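Local coordinates for K Homology domain-containing protein (Aeropyrum pernix, PDB 1TUA), which is of unknown function but carries two K Homology domains and so probably binds RNA, at residues Pro4-Lys9 and Val58-Ala63; Gln96-Gly99 and His104-Arg107; Lys109-Gly114 and Arg161-Val166. All blocks are in the same frame, centred on the assembly; numbering follows the deposited sequence.

How the contacts relate
The three contacts come one after another along the chain. Contact 1 belongs to the N-terminal KH domain, where it joins edge strand 6-9 to helix 57-72. Contacts 2 and 3 lie in the region of the second KH domain, their centres about 31 and 34 Å from that of contact 1, and contacts 1 and 3 stand on opposite sides of the chain's centre. Helix 102-113 is common to contacts 2 and 3, whose centres are about 14 Å apart: its early part meets short helix 95-98, its last turns meet the start of C-terminal helix 163-188. One helix is thus tied both to the short helix that precedes it and to the long C-terminal one.

Contact 1 (Pro4-Lys9 and Val58-Ala63)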
ATOM      1  N   PRO A   4       7.306 -14.348  18.026  1.00 11.09           N
ATOM      2  CA  PRO A   4       6.522 -14.026  16.832  1.00 10.69           C
ATOM      3  C   PRO A   4       7.511 -13.773  15.701  1.00 12.10           C
ATOM      4  O   PRO A   4       8.543 -13.129  15.896  1.00 11.50           O
ATOM      5  CB  PRO A   4       5.775 -12.754  17.230  1.00 11.48           C
ATOM      6  CG  PRO A   4       5.666 -12.869  18.738  1.00 12.32           C
ATOM      7  CD  PRO A   4       7.027 -13.399  19.120  1.00 10.92           C
ATOM      8  N   ARG A   5       7.212 -14.314  14.530  1.00 11.62           N
ATOM      9  CA  ARG A   5       8.064 -14.130  13.367  1.00 11.56           C
ATOM     10  C   ARG A   5       7.145 -13.987  12.174  1.00 10.88           C
ATOM     11  O   ARG A   5       6.257 -14.814  11.970  1.00 11.09           O
ATOM     12  CB  ARG A   5       8.981 -15.341  13.145  1.00 12.46           C
ATOM     13  CG  ARG A   5      10.019 -15.555  14.218  1.00 15.53           C
ATOM     14  CD  ARG A   5      11.017 -16.638  13.799  1.00 17.26           C
ATOM     15  NE  ARG A   5      12.109 -16.766  14.762  1.00 18.21           N
ATOM     16  CZ  ARG A   5      12.044 -17.477  15.884  1.00 19.18           C
ATOM     17  NH1 ARG A   5      10.934 -18.142  16.195  1.00 18.00           N
ATOM     18  NH2 ARG A   5      13.086 -17.510  16.705  1.00 19.17           N
ATOM     19  N   ILE A   6       7.344 -12.928  11.401  1.00  8.57           N
ATOM     20  CA  ILE A   6       6.533 -12.719  10.214  1.00  9.82           C
ATOM     21  C   ILE A   6       7.438 -12.820   8.991  1.00 10.21           C
ATOM     22  O   ILE A   6       8.366 -12.026   8.814  1.00  9.96           O
ATOM     23  CB  ILE A   6       5.829 -11.341  10.239  1.00  8.66           C
ATOM     24  CG1 ILE A   6       4.899 -11.264  11.456  1.00  8.52           C
ATOM     25  CG2 ILE A   6       5.038 -11.130   8.948  1.00  9.54           C
ATOM     26  CD1 ILE A   6       4.071  -9.990  11.541  1.00  9.99           C
ATOM     27  N   TYR A   7       7.177 -13.827   8.165  1.00 10.43           N
ATOM     28  CA  TYR A   7       7.939 -14.043   6.945  1.00 10.43           C
ATOM     29  C   TYR A   7       7.282 -13.254   5.826  1.00 11.42           C
ATOM     30  O   TYR A   7       6.073 -13.344   5.613  1.00 13.17           O
ATOM     31  CB  TYR A   7       7.946 -15.531   6.590  1.00 12.09           C
ATOM     32  CG  TYR A   7       8.790 -16.363   7.517  1.00 12.99           C
ATOM     33  CD1 TYR A   7      10.023 -16.865   7.101  1.00 14.82           C
ATOM     34  CD2 TYR A   7       8.370 -16.636   8.818  1.00 14.17           C
ATOM     35  CE1 TYR A   7      10.821 -17.621   7.960  1.00 15.57           C
ATOM     36  CE2 TYR A   7       9.164 -17.391   9.689  1.00 14.31           C
ATOM     37  CZ  TYR A   7      10.388 -17.879   9.249  1.00 15.77           C
ATOM     38  OH  TYR A   7      11.180 -18.622  10.094  1.00 18.22           O
ATOM     39  N   VAL A   8       8.077 -12.469   5.116  1.00 10.73           N
ATOM     40  CA  VAL A   8       7.553 -11.676   4.017  1.00 11.27           C
ATOM     41  C   VAL A   8       8.315 -12.011   2.737  1.00 11.70           C
ATOM     42  O   VAL A   8       9.523 -11.774   2.643  1.00 11.14           O
ATOM     43  CB  VAL A   8       7.701 -10.164   4.306  1.00 11.54           C
ATOM     44  CG1 VAL A   8       7.109  -9.350   3.161  1.00 12.41           C
ATOM     45  CG2 VAL A   8       7.027  -9.822   5.618  1.00 10.95           C
ATOM     46  N   LYS A   9       7.609 -12.577   1.761  1.00 13.17           N
ATOM     47  CA  LYS A   9       8.235 -12.914   0.490  1.00 14.63           C
ATOM     48  C   LYS A   9       8.394 -11.610  -0.272  1.00 14.40           C
ATOM     49  O   LYS A   9       7.442 -10.847  -0.405  1.00 16.67           O
ATOM     50  CB  LYS A   9       7.354 -13.874  -0.311  1.00 17.65           C
ATOM     51  CG  LYS A   9       7.956 -14.297  -1.653  1.00 21.08           C
ATOM     52  CD  LYS A   9       9.244 -15.100  -1.467  1.00 22.66           C
ATOM     53  CE  LYS A   9       9.944 -15.359  -2.795  1.00 24.26           C
ATOM     54  NZ  LYS A   9      10.322 -14.085  -3.471  1.00 24.54           N
ATOM     55  N   VAL A  58       1.524  -4.675  16.973  1.00 10.06           N
ATOM     56  CA  VAL A  58       1.393  -3.608  15.981  1.00 10.47           C
ATOM     57  C   VAL A  58       2.751  -3.168  15.419  1.00  9.67           C
ATOM     58  O   VAL A  58       2.863  -2.855  14.237  1.00  9.45           O
ATOM     59  CB  VAL A  58       0.638  -2.384  16.572  1.00 11.76           C
ATOM     60  CG1 VAL A  58       1.434  -1.772  17.709  1.00 12.00           C
ATOM     61  CG2 VAL A  58       0.363  -1.357  15.479  1.00 13.12           C
ATOM     62  N   ASN A  59       3.784  -3.150  16.257  1.00  9.69           N
ATOM     63  CA  ASN A  59       5.118  -2.756  15.802  1.00  8.87           C
ATOM     64  C   ASN A  59       5.667  -3.771  14.820  1.00  8.09           C
ATOM     65  O   ASN A  59       6.247  -3.407  13.798  1.00  9.05           O
ATOM     66  CB  ASN A  59       6.083  -2.642  16.982  1.00  9.36           C
ATOM     67  CG  ASN A  59       5.913  -1.347  17.747  1.00 11.60           C
ATOM     68  OD1 ASN A  59       4.792  -0.862  17.921  1.00 11.85           O
ATOM     69  ND2 ASN A  59       7.028  -0.782  18.220  1.00 10.89           N
ATOM     70  N   LEU A  60       5.477  -5.047  15.146  1.00  8.32           N
ATOM     71  CA  LEU A  60       5.945  -6.147  14.308  1.00  8.54           C
ATOM     72  C   LEU A  60       5.171  -6.190  12.985  1.00  7.91           C
ATOM     73  O   LEU A  60       5.754  -6.295  11.901  1.00  8.06           O
ATOM     74  CB  LEU A  60       5.762  -7.468  15.055  1.00  9.02           C
ATOM     75  CG  LEU A  60       6.377  -8.706  14.407  1.00 11.44           C
ATOM     76  CD1 LEU A  60       7.898  -8.636  14.504  1.00 14.26           C
ATOM     77  CD2 LEU A  60       5.867  -9.948  15.109  1.00 12.24           C
ATOM     78  N   MET A  61       3.852  -6.095  13.091  1.00  7.62           N
ATOM     79  CA  MET A  61       2.984  -6.127  11.926  1.00  8.19           C
ATOM     80  C   MET A  61       3.226  -4.952  10.973  1.00  8.63           C
ATOM     81  O   MET A  61       3.321  -5.142   9.762  1.00  9.69           O
ATOM     82  CB  MET A  61       1.520  -6.189  12.396  1.00  8.76           C
ATOM     83  CG  MET A  61       1.188  -7.508  13.118  1.00  8.84           C
ATOM     84  SD  MET A  61      -0.416  -7.564  13.977  1.00 10.15           S
ATOM     85  CE  MET A  61      -1.507  -7.522  12.630  1.00 14.38           C
ATOM     86  N   LYS A  62       3.349  -3.738  11.502  1.00  8.97           N
ATOM     87  CA  LYS A  62       3.586  -2.586  10.629  1.00  8.50           C
ATOM     88  C   LYS A  62       4.964  -2.657   9.972  1.00  8.31           C
ATOM     89  O   LYS A  62       5.133  -2.240   8.831  1.00  8.40           O
ATOM     90  CB  LYS A  62       3.422  -1.278  11.406  1.00  9.98           C
ATOM     91  CG  LYS A  62       1.970  -0.958  11.732  1.00 12.41           C
ATOM     92  CD  LYS A  62       1.823   0.411  12.389  1.00 15.33           C
ATOM     93  CE  LYS A  62       0.355   0.824  12.480  1.00 19.34           C
ATOM     94  NZ  LYS A  62      -0.253   1.060  11.135  1.00 22.74           N
ATOM     95  N   ALA A  63       5.952  -3.181  10.693  1.00  7.95           N
ATOM     96  CA  ALA A  63       7.292  -3.332  10.132  1.00  8.26           C
ATOM     97  C   ALA A  63       7.180  -4.246   8.905  1.00  8.95           C
ATOM     98  O   ALA A  63       7.773  -3.980   7.852  1.00  9.95           O
ATOM     99  CB  ALA A  63       8.235  -3.955  11.168  1.00  8.48           C
TER
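Ile6 and Leu60 run past each other in opposite directions, each laying its side chain along the other where strand 6-9 passes beside helix 57-72. The CA atoms closest across the contact, those of Ile6 and Met61, are 7.7 Å apart. Ile6 sends CG1 out beside its backbone N (chi1 -61°), and the extended second torsion carries CD1 on to the helix. There CD1 meets the branch point of leucine, 3.9 Å from Leu60 CG, and rests against the helix backbone, 4.0 Å from Met61 CA. It thus ends in the crease between two successive helix residues. The Met61 side chain starts away from the strand, but its CG still closes one flank of the methyl, 4.1 Å from Ile6 CD1.

Leu60 supplies the matching surface from the helix. With CG turned opposite the backbone N (chi1 -172°), its CD2 branch reaches the residues ahead of the strand and lies 3.5 Å from Pro4 CB. The same methyl is 4.0 Å from Ile6 CG1, so CD2 bridges the proline and the isoleucine, the two residues directed at the helix, while Arg5 between them turns its side chain away and pairs with Glu49. Replacing Ile6 by an alanine removes CG1, CG2 and CD1, which is likely to open a gap between strand and helix and take from Met61 CG its apolar partner on the strand.

All of this is apolar packing at the margin of a KH fold, whose helices lie against a three-stranded antiparallel sheet. Ile6 bonds through its backbone to Val48 of central strand 45-50 and also touches Ala64, one turn beyond Leu60. Leu60 extends across the sheet to Val48, Pro50 and Thr35, while Ala63 faces helix 24-33.

Contact 2 (Gln96-Gly99 and His104-Arg107); sequences QVVG and HLKR
Val98 is the knuckle of the contact, pressing both its methyl groups and its CB against the backbone and first side-chain carbons of His104 and Leu105. The apolar part divides between the two branches. CG1 slides along histidine, with Val98 CG1 3.9 Å from His104 CB, and the two side chains run in opposite senses. CG2 instead meets leucine almost at a right angle: Val98 CG2 is 3.9 Å from Leu105 CB and 4.0 Å from Leu105 CD1. The rotation of valine (chi1 -56°) sets CG2 between its own backbone N and carbonyl carbon, where it faces the leucine. With only 6.0 Å between Val98 CA and Leu105 CA, the two backbones are close enough for CB and methyl carbons to meet without long side chains.

In the fold, helix 95-98 is a single turn that follows strand 87-93, and Gly99, with positive phi (53°), ends it as the chain bends back toward helix 102-113. That longer helix is the one that runs into the Gly-X-X-Gly loop of a KH domain, so the contact packs the connection against the helix it leads to. Leu105 continues inward to Leu94 and Tyr136, and Ser101 OG bonds to His104 N.

The polar part is water-mediated and lies on the exposed side, where the end of the His104 side chain leads away from Val98. One water donates to the carbonyl of Val98, at 3.3 Å from Val98 O, and is hydrogen-bonded to the imidazole at 2.7 Å from His104 ND1.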
ATOM      1  N   GLN A  96      -6.996 -10.441 -11.241  1.00 18.75           N
ATOM      2  CA  GLN A  96      -8.300 -10.909 -10.782  1.00 21.02           C
ATOM      3  C   GLN A  96      -9.344 -10.401 -11.764  1.00 21.10           C
ATOM      4  O   GLN A  96     -10.470 -10.883 -11.794  1.00 19.85           O
ATOM      5  CB  GLN A  96      -8.612 -10.370  -9.385  1.00 23.22           C
ATOM      6  CG  GLN A  96      -7.942 -11.131  -8.272  1.00 27.01           C
ATOM      7  CD  GLN A  96      -8.375 -10.646  -6.906  1.00 31.21           C
ATOM      8  OE1 GLN A  96      -9.564 -10.493  -6.638  1.00 34.76           O
ATOM      9  NE2 GLN A  96      -7.412 -10.409  -6.030  1.00 33.88           N
ATOM     10  N   VAL A  97      -8.952  -9.417 -12.568  1.00 22.35           N
ATOM     11  CA  VAL A  97      -9.846  -8.832 -13.561  1.00 23.62           C
ATOM     12  C   VAL A  97      -9.517  -9.313 -14.971  1.00 24.01           C
ATOM     13  O   VAL A  97     -10.379  -9.836 -15.673  1.00 25.34           O
ATOM     14  CB  VAL A  97      -9.757  -7.290 -13.550  1.00 24.14           C
ATOM     15  CG1 VAL A  97     -10.676  -6.706 -14.613  1.00 24.81           C
ATOM     16  CG2 VAL A  97     -10.126  -6.763 -12.181  1.00 23.27           C
ATOM     17  N   VAL A  98      -8.259  -9.145 -15.371  1.00 24.09           N
ATOM     18  CA  VAL A  98      -7.810  -9.514 -16.710  1.00 24.82           C
ATOM     19  C   VAL A  98      -7.092 -10.859 -16.833  1.00 25.73           C
ATOM     20  O   VAL A  98      -6.562 -11.191 -17.901  1.00 27.72           O
ATOM     21  CB  VAL A  98      -6.882  -8.420 -17.280  1.00 25.36           C
ATOM     22  CG1 VAL A  98      -7.603  -7.081 -17.267  1.00 25.22           C
ATOM     23  CG2 VAL A  98      -5.593  -8.345 -16.462  1.00 25.39           C
ATOM     24  N   GLY A  99      -7.064 -11.634 -15.756  1.00 24.67           N
ATOM     25  CA  GLY A  99      -6.400 -12.922 -15.814  1.00 24.08           C
ATOM     26  C   GLY A  99      -4.968 -12.839 -16.316  1.00 24.55           C
ATOM     27  O   GLY A  99      -4.217 -11.945 -15.929  1.00 23.18           O
ATOM     28  N   HIS A 104      -4.553  -7.053 -22.206  1.00 20.19           N
ATOM     29  CA  HIS A 104      -5.668  -6.480 -21.460  1.00 20.36           C
ATOM     30  C   HIS A 104      -5.122  -5.757 -20.231  1.00 17.56           C
ATOM     31  O   HIS A 104      -5.585  -4.668 -19.878  1.00 16.80           O
ATOM     32  CB  HIS A 104      -6.661  -7.575 -21.060  1.00 23.30           C
ATOM     33  CG  HIS A 104      -7.410  -8.151 -22.222  1.00 31.44           C
ATOM     34  ND1 HIS A 104      -8.357  -9.146 -22.086  1.00 34.81           N
ATOM     35  CD2 HIS A 104      -7.362  -7.859 -23.546  1.00 33.24           C
ATOM     36  CE1 HIS A 104      -8.858  -9.440 -23.273  1.00 35.74           C
ATOM     37  NE2 HIS A 104      -8.271  -8.673 -24.177  1.00 35.87           N
ATOM     38  N   LEU A 105      -4.119  -6.362 -19.601  1.00 16.87           N
ATOM     39  CA  LEU A 105      -3.483  -5.773 -18.427  1.00 17.03           C
ATOM     40  C   LEU A 105      -2.917  -4.408 -18.810  1.00 17.92           C
ATOM     41  O   LEU A 105      -3.126  -3.417 -18.112  1.00 19.08           O
ATOM     42  CB  LEU A 105      -2.358  -6.677 -17.932  1.00 17.36           C
ATOM     43  CG  LEU A 105      -1.539  -6.142 -16.758  1.00 18.91           C
ATOM     44  CD1 LEU A 105      -2.446  -5.969 -15.544  1.00 18.74           C
ATOM     45  CD2 LEU A 105      -0.391  -7.093 -16.457  1.00 18.73           C
ATOM     46  N   LYS A 106      -2.203  -4.354 -19.926  1.00 18.76           N
ATOM     47  CA  LYS A 106      -1.634  -3.092 -20.374  1.00 19.72           C
ATOM     48  C   LYS A 106      -2.727  -2.062 -20.622  1.00 19.80           C
ATOM     49  O   LYS A 106      -2.580  -0.901 -20.254  1.00 20.88           O
ATOM     50  CB  LYS A 106      -0.810  -3.285 -21.655  1.00 22.68           C
ATOM     51  CG  LYS A 106       0.440  -4.130 -21.480  1.00 26.34           C
ATOM     52  CD  LYS A 106       1.260  -4.173 -22.767  1.00 30.64           C
ATOM     53  CE  LYS A 106       1.878  -2.809 -23.091  1.00 34.32           C
ATOM     54  NZ  LYS A 106       2.912  -2.350 -22.101  1.00 36.08           N
ATOM     55  N   ARG A 107      -3.827  -2.470 -21.240  1.00 19.06           N
ATOM     56  CA  ARG A 107      -4.894  -1.516 -21.502  1.00 20.11           C
ATOM     57  C   ARG A 107      -5.514  -0.955 -20.232  1.00 18.94           C
ATOM     58  O   ARG A 107      -5.711   0.254 -20.129  1.00 18.33           O
ATOM     59  CB  ARG A 107      -5.985  -2.130 -22.383  1.00 22.74           C
ATOM     60  CG  ARG A 107      -5.576  -2.254 -23.836  1.00 29.61           C
ATOM     61  CD  ARG A 107      -6.788  -2.195 -24.741  1.00 36.43           C
ATOM     62  NE  ARG A 107      -7.758  -3.236 -24.418  1.00 42.63           N
ATOM     63  CZ  ARG A 107      -7.576  -4.532 -24.656  1.00 46.21           C
ATOM     64  NH1 ARG A 107      -6.454  -4.960 -25.228  1.00 47.61           N
ATOM     65  NH2 ARG A 107      -8.520  -5.404 -24.320  1.00 48.25           N
TER
HETATM   66  O   HOH W   1      -8.875 -11.091 -20.224  1.00 44.44           O

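Contact 3 (Lys109-Gly114 and Arg161-Val166); sequences KGRIIG and RMHSTV
The backbones of helix 102-113 and the start of helix 163-188 are closest at Arg111 and His163, whose CA atoms lie 8.1 Å apart. Both side chains reach across, the arginine as far as the backbone at Arg161. Its chain bends at the second and third torsions, bringing the guanidinium in front of the loop there. Arg111 NH2 donates to the carbonyl, 3.0 Å from Arg161 O, in a fairly straight bond of 158° that stays in the guanidinium plane but comes in tilted from the plane of the carbonyl. The rim of the His163 ring sits above the centre of the guanidinium, the two planes 44° apart.

Two waters complete the edge. One accepts from the arginine at 2.6 Å from Arg111 NE and donates to Arg161 O, giving that carbonyl a second partner; the other accepts from Arg111 NH2 and, weakly, from His163 N at the first turn of the helix. Gly114, with which the helix gives way to the Gly-X-X-Gly loop, lies just beyond.

Three polar partners in its plane and a ring edge over its face fix the guanidinium's rotation, so this surface contact relies on directed bonds to backbone and water more than on apolar burial.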
ATOM      1  N   LYS A 109      -4.148  -0.784 -17.276  1.00 15.07           N
ATOM      2  CA  LYS A 109      -3.174   0.005 -16.535  1.00 16.74           C
ATOM      3  C   LYS A 109      -3.153   1.406 -17.131  1.00 16.65           C
ATOM      4  O   LYS A 109      -2.948   2.393 -16.424  1.00 17.00           O
ATOM      5  CB  LYS A 109      -1.787  -0.637 -16.598  1.00 17.56           C
ATOM      6  CG  LYS A 109      -1.675  -1.899 -15.753  1.00 19.77           C
ATOM      7  CD  LYS A 109      -0.352  -2.618 -15.959  1.00 19.31           C
ATOM      8  CE  LYS A 109       0.799  -1.889 -15.295  1.00 22.47           C
ATOM      9  NZ  LYS A 109       2.111  -2.531 -15.607  1.00 23.51           N
ATOM     10  N   GLY A 110      -3.395   1.486 -18.437  1.00 17.52           N
ATOM     11  CA  GLY A 110      -3.432   2.775 -19.107  1.00 17.08           C
ATOM     12  C   GLY A 110      -4.586   3.620 -18.591  1.00 17.36           C
ATOM     13  O   GLY A 110      -4.446   4.831 -18.434  1.00 18.98           O
ATOM     14  N   ARG A 111      -5.728   2.982 -18.334  1.00 16.30           N
ATOM     15  CA  ARG A 111      -6.911   3.671 -17.806  1.00 16.26           C
ATOM     16  C   ARG A 111      -6.683   4.097 -16.351  1.00 15.72           C
ATOM     17  O   ARG A 111      -7.061   5.193 -15.949  1.00 16.03           O
ATOM     18  CB  ARG A 111      -8.139   2.756 -17.856  1.00 16.75           C
ATOM     19  CG  ARG A 111      -8.611   2.393 -19.250  1.00 18.03           C
ATOM     20  CD  ARG A 111      -9.237   3.583 -19.951  1.00 19.79           C
ATOM     21  NE  ARG A 111     -10.506   3.976 -19.341  1.00 20.27           N
ATOM     22  CZ  ARG A 111     -11.225   5.019 -19.736  1.00 22.21           C
ATOM     23  NH1 ARG A 111     -10.793   5.772 -20.741  1.00 23.57           N
ATOM     24  NH2 ARG A 111     -12.372   5.310 -19.136  1.00 21.66           N
ATOM     25  N   ILE A 112      -6.071   3.216 -15.564  1.00 16.30           N
ATOM     26  CA  ILE A 112      -5.804   3.498 -14.156  1.00 15.24           C
ATOM     27  C   ILE A 112      -4.788   4.619 -13.983  1.00 15.88           C
ATOM     28  O   ILE A 112      -4.947   5.479 -13.118  1.00 16.23           O
ATOM     29  CB  ILE A 112      -5.309   2.225 -13.435  1.00 14.27           C
ATOM     30  CG1 ILE A 112      -6.454   1.211 -13.368  1.00 14.18           C
ATOM     31  CG2 ILE A 112      -4.798   2.568 -12.038  1.00 14.53           C
ATOM     32  CD1 ILE A 112      -6.048  -0.165 -12.874  1.00 15.14           C
ATOM     33  N   ILE A 113      -3.748   4.611 -14.811  1.00 16.67           N
ATOM     34  CA  ILE A 113      -2.718   5.642 -14.745  1.00 17.61           C
ATOM     35  C   ILE A 113      -3.219   6.927 -15.391  1.00 19.58           C
ATOM     36  O   ILE A 113      -3.087   8.005 -14.815  1.00 19.75           O
ATOM     37  CB  ILE A 113      -1.426   5.192 -15.464  1.00 18.26           C
ATOM     38  CG1 ILE A 113      -0.838   3.971 -14.756  1.00 17.68           C
ATOM     39  CG2 ILE A 113      -0.410   6.332 -15.487  1.00 17.99           C
ATOM     40  CD1 ILE A 113       0.373   3.390 -15.455  1.00 18.24           C
ATOM     41  N   GLY A 114      -3.801   6.800 -16.580  1.00 20.26           N
ATOM     42  CA  GLY A 114      -4.315   7.958 -17.288  1.00 23.56           C
ATOM     43  C   GLY A 114      -3.203   8.694 -18.014  1.00 26.52           C
ATOM     44  O   GLY A 114      -2.021   8.429 -17.784  1.00 26.25           O
ATOM     45  N   ARG A 161     -15.038   1.524 -16.649  1.00 21.68           N
ATOM     46  CA  ARG A 161     -15.897   2.679 -16.394  1.00 22.19           C
ATOM     47  C   ARG A 161     -15.223   3.952 -16.886  1.00 20.37           C
ATOM     48  O   ARG A 161     -13.995   4.024 -16.931  1.00 20.38           O
ATOM     49  CB  ARG A 161     -16.166   2.810 -14.893  1.00 26.27           C
ATOM     50  CG  ARG A 161     -16.880   1.629 -14.260  1.00 33.32           C
ATOM     51  CD  ARG A 161     -18.341   1.599 -14.671  1.00 40.49           C
ATOM     52  NE  ARG A 161     -19.117   0.642 -13.888  1.00 46.00           N
ATOM     53  CZ  ARG A 161     -20.429   0.454 -14.023  1.00 49.58           C
ATOM     54  NH1 ARG A 161     -21.119   1.160 -14.915  1.00 50.60           N
ATOM     55  NH2 ARG A 161     -21.055  -0.437 -13.261  1.00 50.13           N
ATOM     56  N   MET A 162     -16.020   4.953 -17.257  1.00 19.12           N
ATOM     57  CA  MET A 162     -15.475   6.234 -17.710  1.00 18.90           C
ATOM     58  C   MET A 162     -14.771   6.853 -16.508  1.00 18.10           C
ATOM     59  O   MET A 162     -15.106   6.541 -15.369  1.00 18.35           O
ATOM     60  CB  MET A 162     -16.589   7.193 -18.157  1.00 19.97           C
ATOM     61  CG  MET A 162     -17.294   6.863 -19.477  1.00 21.36           C
ATOM     62  SD  MET A 162     -18.447   8.196 -19.977  1.00 18.93           S
ATOM     63  CE  MET A 162     -19.917   7.749 -19.024  1.00 16.95           C
ATOM     64  N   HIS A 163     -13.804   7.729 -16.753  1.00 17.34           N
ATOM     65  CA  HIS A 163     -13.101   8.382 -15.655  1.00 16.45           C
ATOM     66  C   HIS A 163     -14.052   9.292 -14.877  1.00 16.84           C
ATOM     67  O   HIS A 163     -14.060   9.294 -13.648  1.00 15.46           O
ATOM     68  CB  HIS A 163     -11.921   9.196 -16.197  1.00 17.33           C
ATOM     69  CG  HIS A 163     -10.774   8.353 -16.660  1.00 17.94           C
ATOM     70  ND1 HIS A 163      -9.883   7.763 -15.788  1.00 18.32           N
ATOM     71  CD2 HIS A 163     -10.394   7.970 -17.901  1.00 18.16           C
ATOM     72  CE1 HIS A 163      -9.007   7.052 -16.473  1.00 15.90           C
ATOM     73  NE2 HIS A 163      -9.294   7.159 -17.756  1.00 19.28           N
ATOM     74  N   SER A 164     -14.862  10.062 -15.600  1.00 18.08           N
ATOM     75  CA  SER A 164     -15.812  10.984 -14.972  1.00 18.94           C
ATOM     76  C   SER A 164     -16.775  10.234 -14.063  1.00 18.45           C
ATOM     77  O   SER A 164     -17.145  10.726 -12.996  1.00 19.96           O
ATOM     78  CB  SER A 164     -16.594  11.748 -16.044  1.00 18.87           C
ATOM     79  OG  SER A 164     -17.259  10.848 -16.905  1.00 20.60           O
ATOM     80  N   THR A 165     -17.180   9.044 -14.505  1.00 19.94           N
ATOM     81  CA  THR A 165     -18.081   8.184 -13.738  1.00 20.58           C
ATOM     82  C   THR A 165     -17.417   7.831 -12.410  1.00 19.45           C
ATOM     83  O   THR A 165     -18.003   7.995 -11.343  1.00 18.88           O
ATOM     84  CB  THR A 165     -18.368   6.877 -14.500  1.00 21.50           C
ATOM     85  OG1 THR A 165     -19.262   7.150 -15.584  1.00 24.74           O
ATOM     86  CG2 THR A 165     -18.982   5.830 -13.580  1.00 24.44           C
ATOM     87  N   VAL A 166     -16.184   7.345 -12.492  1.00 18.10           N
ATOM     88  CA  VAL A 166     -15.430   6.968 -11.307  1.00 16.63           C
ATOM     89  C   VAL A 166     -15.222   8.158 -10.367  1.00 15.44           C
ATOM     90  O   VAL A 166     -15.432   8.043  -9.162  1.00 14.87           O
ATOM     91  CB  VAL A 166     -14.059   6.357 -11.708  1.00 16.89           C
ATOM     92  CG1 VAL A 166     -13.222   6.065 -10.465  1.00 16.57           C
ATOM     93  CG2 VAL A 166     -14.278   5.073 -12.492  1.00 15.36           C
TER
HETATM   94  O   HOH W   2     -11.542   2.382 -17.557  1.00 22.75           O
HETATM   95  O   HOH W   3     -13.147   8.078 -20.054  1.00 23.44           O